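Local structure of choline kinase (Cryptosporidium parvum, 3MES) at residues B[166-171]-B[331-336]; B[336-341]-B[351-356]. The protein probably phosphorylates choline, and possibly ethanolamine, at the expense of ATP, and binds ADP and magnesium. All coordinates share one frame; numbering follows the deposited sequence.

How the contacts relate
Helix 327-342 packs against a different neighbour at each of the two contacts. Along the chain, helix 165-179 comes first. Contact 1 closes a long excursion of 159 residues, bringing 331-336 of helix 327-342 back onto 166-171. Contact 2 follows in series, neither nested in contact 1 nor crossing it: 336-341, further along the same helix, meets 351-356 across a short connection of nine residues. V336 belongs to both segments of helix 327-342, which thus lies between helices 165-179 and 351-362. The contact centres are about 10 Å apart, and residues of both pairs of segments also lie against the second subunit.

Contact 1. Residues B[166-171]-B[331-336]; sequences HICVEV and KLFISV
Where C168 and V169 meet F333 and V336, the two helices run roughly parallel, their segment axes inclined by 36° and 8.6 Å apart at closest approach; the backbones come nearest at V169 CA and F333 CA, 5.3 Å apart. C168 turns SG to the edge of the F333 ring, in its plane, with SG 3.6 Å from F333 CD1, a sulfur-aromatic contact made at the rim and not over the face. The ring reaches this position because F333 CG stands anti to the backbone N (chi1 -180°). Also at the ring edge, CG2 of V171 meets F333 CE1 at 4.1 Å; the V171 side chain is about 12 Å from a bound magnesium ion. V169 and V336 lie nearly perpendicular: V169 CG1 touches V336 CG2 at 3.6 Å, while V336 CG1 lies against V169 O. Outside the segments, F302 meets the F333 ring edge-to-face. V169 packs on V169 of the second subunit and L332 on L332 of the second subunit, so this helix-helix packing of a choline/ethanolamine kinase-family protein borders the subunit interface. No hydrogen bond joins the segments; buried apolar groups and one thiol hold them by close fit rather than polar pairing.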
loop_
_atom_site.group_PDB
_atom_site.type_symbol
_atom_site.label_atom_id
_atom_site.label_comp_id
_atom_site.label_asym_id
_atom_site.label_seq_id
_atom_site.Cartn_x
_atom_site.Cartn_y
_atom_site.Cartn_z
ATOM N N HIS B 166 -6.638 5.320 -4.277
ATOM C CA HIS B 166 -5.353 4.788 -3.826
ATOM C C HIS B 166 -5.405 4.422 -2.346
ATOM O O HIS B 166 -4.771 3.466 -1.916
ATOM C CB HIS B 166 -4.217 5.774 -4.100
ATOM C CG HIS B 166 -4.276 7.013 -3.262
ATOM N ND1 HIS B 166 -5.097 8.077 -3.564
ATOM C CD2 HIS B 166 -3.611 7.358 -2.133
ATOM C CE1 HIS B 166 -4.939 9.024 -2.655
ATOM N NE2 HIS B 166 -4.044 8.611 -1.775
ATOM N N ILE B 167 -6.171 5.182 -1.574
ATOM C CA ILE B 167 -6.347 4.887 -0.157
ATOM C C ILE B 167 -7.250 3.674 0.027
ATOM O O ILE B 167 -6.988 2.817 0.869
ATOM C CB ILE B 167 -6.954 6.082 0.603
ATOM C CG1 ILE B 167 -5.918 7.193 0.770
ATOM C CG2 ILE B 167 -7.470 5.640 1.967
ATOM C CD1 ILE B 167 -6.464 8.428 1.457
ATOM N N CYS B 168 -8.313 3.609 -0.767
ATOM C CA CYS B 168 -9.259 2.504 -0.692
ATOM C C CYS B 168 -8.576 1.155 -0.889
ATOM O O CYS B 168 -8.752 0.234 -0.088
ATOM C CB CYS B 168 -10.365 2.675 -1.735
ATOM S SG CYS B 168 -11.545 1.312 -1.775
ATOM N N VAL B 169 -7.790 1.045 -1.956
ATOM C CA VAL B 169 -7.161 -0.224 -2.309
ATOM C C VAL B 169 -6.041 -0.660 -1.361
ATOM O O VAL B 169 -5.738 -1.850 -1.274
ATOM C CB VAL B 169 -6.636 -0.222 -3.757
ATOM C CG1 VAL B 169 -7.799 -0.120 -4.738
ATOM C CG2 VAL B 169 -5.639 0.913 -3.964
ATOM N N GLU B 170 -5.424 0.284 -0.656
ATOM C CA GLU B 170 -4.405 -0.096 0.322
ATOM C C GLU B 170 -5.028 -0.761 1.546
ATOM O O GLU B 170 -4.488 -1.731 2.077
ATOM C CB GLU B 170 -3.538 1.087 0.757
ATOM C CG GLU B 170 -2.610 0.723 1.915
ATOM C CD GLU B 170 -1.459 1.691 2.099
ATOM O OE1 GLU B 170 -1.530 2.823 1.575
ATOM O OE2 GLU B 170 -0.478 1.314 2.773
ATOM N N VAL B 171 -6.168 -0.243 1.989
ATOM C CA VAL B 171 -6.881 -0.857 3.102
ATOM C C VAL B 171 -7.370 -2.257 2.734
ATOM O O VAL B 171 -7.230 -3.195 3.519
ATOM C CB VAL B 171 -8.054 0.018 3.591
ATOM C CG1 VAL B 171 -8.631 0.824 2.444
ATOM C CG2 VAL B 171 -9.123 -0.841 4.260
ATOM N N LYS B 331 -15.974 -2.511 -6.279
ATOM C CA LYS B 331 -15.396 -3.575 -7.105
ATOM C C LYS B 331 -13.873 -3.517 -7.182
ATOM O O LYS B 331 -13.210 -4.549 -7.253
ATOM C CB LYS B 331 -15.985 -3.542 -8.515
ATOM C CG LYS B 331 -17.464 -3.837 -8.557
ATOM C CD LYS B 331 -17.904 -4.243 -9.952
ATOM C CE LYS B 331 -19.377 -4.615 -9.963
ATOM N NZ LYS B 331 -19.798 -5.217 -11.261
ATOM N N LEU B 332 -13.320 -2.309 -7.189
ATOM C CA LEU B 332 -11.873 -2.152 -7.141
ATOM C C LEU B 332 -11.347 -2.686 -5.814
ATOM O O LEU B 332 -10.355 -3.412 -5.770
ATOM C CB LEU B 332 -11.482 -0.686 -7.322
ATOM C CG LEU B 332 -11.823 -0.094 -8.690
ATOM C CD1 LEU B 332 -11.501 1.394 -8.734
ATOM C CD2 LEU B 332 -11.085 -0.844 -9.792
ATOM N N PHE B 333 -12.027 -2.333 -4.730
ATOM C CA PHE B 333 -11.643 -2.813 -3.411
ATOM C C PHE B 333 -11.608 -4.333 -3.405
ATOM O O PHE B 333 -10.614 -4.946 -3.008
ATOM C CB PHE B 333 -12.629 -2.313 -2.355
ATOM C CG PHE B 333 -12.302 -2.762 -0.958
ATOM C CD1 PHE B 333 -11.654 -1.913 -0.077
ATOM C CD2 PHE B 333 -12.643 -4.033 -0.526
ATOM C CE1 PHE B 333 -11.356 -2.321 1.209
ATOM C CE2 PHE B 333 -12.345 -4.448 0.758
ATOM C CZ PHE B 333 -11.702 -3.591 1.627
ATOM N N ILE B 334 -12.697 -4.935 -3.867
ATOM C CA ILE B 334 -12.859 -6.378 -3.796
ATOM C C ILE B 334 -11.901 -7.123 -4.718
ATOM O O ILE B 334 -11.489 -8.243 -4.418
ATOM C CB ILE B 334 -14.317 -6.787 -4.077
ATOM C CG1 ILE B 334 -15.208 -6.329 -2.917
ATOM C CG2 ILE B 334 -14.420 -8.293 -4.278
ATOM C CD1 ILE B 334 -16.690 -6.447 -3.203
ATOM N N SER B 335 -11.545 -6.497 -5.836
ATOM C CA SER B 335 -10.575 -7.081 -6.755
ATOM C C SER B 335 -9.197 -7.147 -6.110
ATOM O O SER B 335 -8.485 -8.145 -6.239
ATOM C CB SER B 335 -10.503 -6.270 -8.049
ATOM O OG SER B 335 -11.753 -6.267 -8.708
ATOM N N VAL B 336 -8.821 -6.075 -5.423
ATOM C CA VAL B 336 -7.533 -6.020 -4.744
ATOM C C VAL B 336 -7.523 -6.967 -3.551
ATOM O O VAL B 336 -6.531 -7.650 -3.294
ATOM C CB VAL B 336 -7.209 -4.593 -4.263
ATOM C CG1 VAL B 336 -5.907 -4.581 -3.474
ATOM C CG2 VAL B 336 -7.134 -3.638 -5.444
#

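Contact 2. Residues B[336-341]-B[351-356]; sequences VYLSQT and QIVHIM
L338 is the principal bump of helix segment 336-341, and it enters a hollow lined by I352, V353 and M356 on segment 351-356. The segment axes are steeply inclined, at 118°, and stay 11.1 Å apart even where they come closest, a separation bridged by long side chains. CD1 meets I352 tip to tip, L338 CD1 lying 4.1 Å from I352 CG1, and also touches V353, with L338 CD1 to V353 CG2 at 4.2 Å. Both methyls of the leucine, CD1 and CD2, rest against the thioether, 3.9 and 3.8 Å from M356 SD, as L338 and M356 run antiparallel alongside one another. M356 can extend this far because its chain is stretched throughout, with CG anti to the backbone N (chi1 178°) and the later torsions also near 180°. Beyond the sulfur, its terminal methyl comes up obliquely to the Y337 ring, M356 CE lying 3.9 Å from Y337 CE2. The methionine is thus a second bump, passing L338 to end against tyrosine. Within its own helix, Y337 carries T341 CG2 3.5 Å over one face, toward the ring's margin. The packing is apolar, but the far end of the tyrosine is polar, and its buried OH is satisfied by a hydrogen bond to H179 ND1. In the fold, Y337 and M356 both also rest on I298 of helix 294-303, V346 in the connecting loop touches L338 and V353, and the bond to H179 links the group to helix 165-179.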
loop_
_atom_site.group_PDB
_atom_site.type_symbol
_atom_site.label_atom_id
_atom_site.label_comp_id
_atom_site.label_asym_id
_atom_site.label_seq_id
_atom_site.Cartn_x
_atom_site.Cartn_y
_atom_site.Cartn_z
ATOM N N VAL B 336 -8.821 -6.075 -5.423
ATOM C CA VAL B 336 -7.533 -6.020 -4.744
ATOM C C VAL B 336 -7.523 -6.967 -3.551
ATOM O O VAL B 336 -6.531 -7.650 -3.294
ATOM C CB VAL B 336 -7.209 -4.593 -4.263
ATOM C CG1 VAL B 336 -5.907 -4.581 -3.474
ATOM C CG2 VAL B 336 -7.134 -3.638 -5.444
ATOM N N TYR B 337 -8.636 -7.000 -2.826
ATOM C CA TYR B 337 -8.793 -7.890 -1.683
ATOM C C TYR B 337 -8.528 -9.336 -2.089
ATOM O O TYR B 337 -7.676 -10.013 -1.507
ATOM C CB TYR B 337 -10.204 -7.755 -1.093
ATOM C CG TYR B 337 -10.529 -8.774 -0.020
ATOM C CD1 TYR B 337 -10.202 -8.539 1.312
ATOM C CD2 TYR B 337 -11.161 -9.969 -0.337
ATOM C CE1 TYR B 337 -10.494 -9.465 2.293
ATOM C CE2 TYR B 337 -11.456 -10.902 0.638
ATOM C CZ TYR B 337 -11.122 -10.645 1.953
ATOM O OH TYR B 337 -11.415 -11.572 2.930
ATOM N N LEU B 338 -9.260 -9.801 -3.098
ATOM C CA LEU B 338 -9.150 -11.180 -3.564
ATOM C C LEU B 338 -7.772 -11.486 -4.140
ATOM O O LEU B 338 -7.248 -12.586 -3.963
ATOM C CB LEU B 338 -10.233 -11.485 -4.600
ATOM C CG LEU B 338 -11.659 -11.535 -4.051
ATOM C CD1 LEU B 338 -12.673 -11.639 -5.182
ATOM C CD2 LEU B 338 -11.804 -12.695 -3.080
ATOM N N SER B 339 -7.193 -10.515 -4.839
ATOM C CA SER B 339 -5.845 -10.671 -5.356
ATOM C C SER B 339 -4.902 -10.965 -4.198
ATOM O O SER B 339 -3.951 -11.731 -4.338
ATOM C CB SER B 339 -5.398 -9.414 -6.104
ATOM O OG SER B 339 -6.213 -9.182 -7.241
ATOM N N GLN B 340 -5.187 -10.360 -3.050
ATOM C CA GLN B 340 -4.363 -10.527 -1.860
ATOM C C GLN B 340 -4.637 -11.862 -1.169
ATOM O O GLN B 340 -3.705 -12.605 -0.861
ATOM C CB GLN B 340 -4.586 -9.361 -0.891
ATOM C CG GLN B 340 -3.968 -9.550 0.491
ATOM C CD GLN B 340 -2.454 -9.478 0.482
ATOM O OE1 GLN B 340 -1.775 -10.449 0.149
ATOM N NE2 GLN B 340 -1.915 -8.324 0.859
ATOM N N THR B 341 -5.911 -12.170 -0.935
ATOM C CA THR B 341 -6.269 -13.404 -0.233
ATOM C C THR B 341 -5.999 -14.644 -1.083
ATOM O O THR B 341 -5.571 -15.678 -0.568
ATOM C CB THR B 341 -7.744 -13.413 0.231
ATOM O OG1 THR B 341 -8.616 -13.411 -0.907
ATOM C CG2 THR B 341 -8.045 -12.205 1.105
ATOM N N GLN B 351 -16.140 -12.552 -12.947
ATOM C CA GLN B 351 -17.405 -12.876 -12.309
ATOM C C GLN B 351 -17.333 -13.134 -10.807
ATOM O O GLN B 351 -18.256 -12.880 -10.132
ATOM C CB GLN B 351 -18.130 -13.985 -13.092
ATOM C CG GLN B 351 -19.484 -14.383 -12.609
ATOM C CD GLN B 351 -20.621 -13.408 -12.956
ATOM O OE1 GLN B 351 -21.332 -12.914 -12.084
ATOM N NE2 GLN B 351 -20.826 -13.186 -14.223
ATOM N N ILE B 352 -16.189 -13.576 -10.303
ATOM C CA ILE B 352 -16.010 -13.751 -8.865
ATOM C C ILE B 352 -16.133 -12.420 -8.122
ATOM O O ILE B 352 -16.530 -12.382 -6.958
ATOM C CB ILE B 352 -14.655 -14.415 -8.535
ATOM C CG1 ILE B 352 -14.573 -14.751 -7.047
ATOM C CG2 ILE B 352 -13.497 -13.515 -8.946
ATOM C CD1 ILE B 352 -13.306 -15.484 -6.663
ATOM N N VAL B 353 -15.797 -11.329 -8.802
ATOM C CA VAL B 353 -15.925 -10.002 -8.211
ATOM C C VAL B 353 -17.373 -9.518 -8.274
ATOM O O VAL B 353 -17.933 -9.073 -7.273
ATOM C CB VAL B 353 -15.003 -8.983 -8.901
ATOM C CG1 VAL B 353 -15.330 -7.574 -8.437
ATOM C CG2 VAL B 353 -13.546 -9.318 -8.623
ATOM N N HIS B 354 -17.971 -9.613 -9.456
ATOM C CA HIS B 354 -19.366 -9.239 -9.648
ATOM C C HIS B 354 -20.262 -9.893 -8.601
ATOM O O HIS B 354 -21.113 -9.237 -8.008
ATOM C CB HIS B 354 -19.824 -9.627 -11.054
ATOM C CG HIS B 354 -21.252 -9.281 -11.347
ATOM N ND1 HIS B 354 -22.295 -10.150 -11.100
ATOM C CD2 HIS B 354 -21.808 -8.166 -11.881
ATOM C CE1 HIS B 354 -23.433 -9.584 -11.463
ATOM N NE2 HIS B 354 -23.166 -8.379 -11.940
ATOM N N ILE B 355 -20.068 -11.187 -8.378
ATOM C CA ILE B 355 -20.867 -11.922 -7.403
ATOM C C ILE B 355 -20.594 -11.468 -5.971
ATOM O O ILE B 355 -21.524 -11.198 -5.208
ATOM C CB ILE B 355 -20.623 -13.437 -7.501
ATOM C CG1 ILE B 355 -21.245 -13.996 -8.780
ATOM C CG2 ILE B 355 -21.198 -14.147 -6.288
ATOM C CD1 ILE B 355 -21.107 -15.495 -8.915
ATOM N N MET B 356 -19.318 -11.389 -5.608
ATOM C CA MET B 356 -18.940 -11.047 -4.242
ATOM C C MET B 356 -19.353 -9.627 -3.880
ATOM O O MET B 356 -19.746 -9.354 -2.747
ATOM C CB MET B 356 -17.436 -11.233 -4.023
ATOM C CG MET B 356 -16.977 -10.850 -2.628
ATOM S SD MET B 356 -15.270 -11.311 -2.281
ATOM C CE MET B 356 -15.105 -10.744 -0.590
#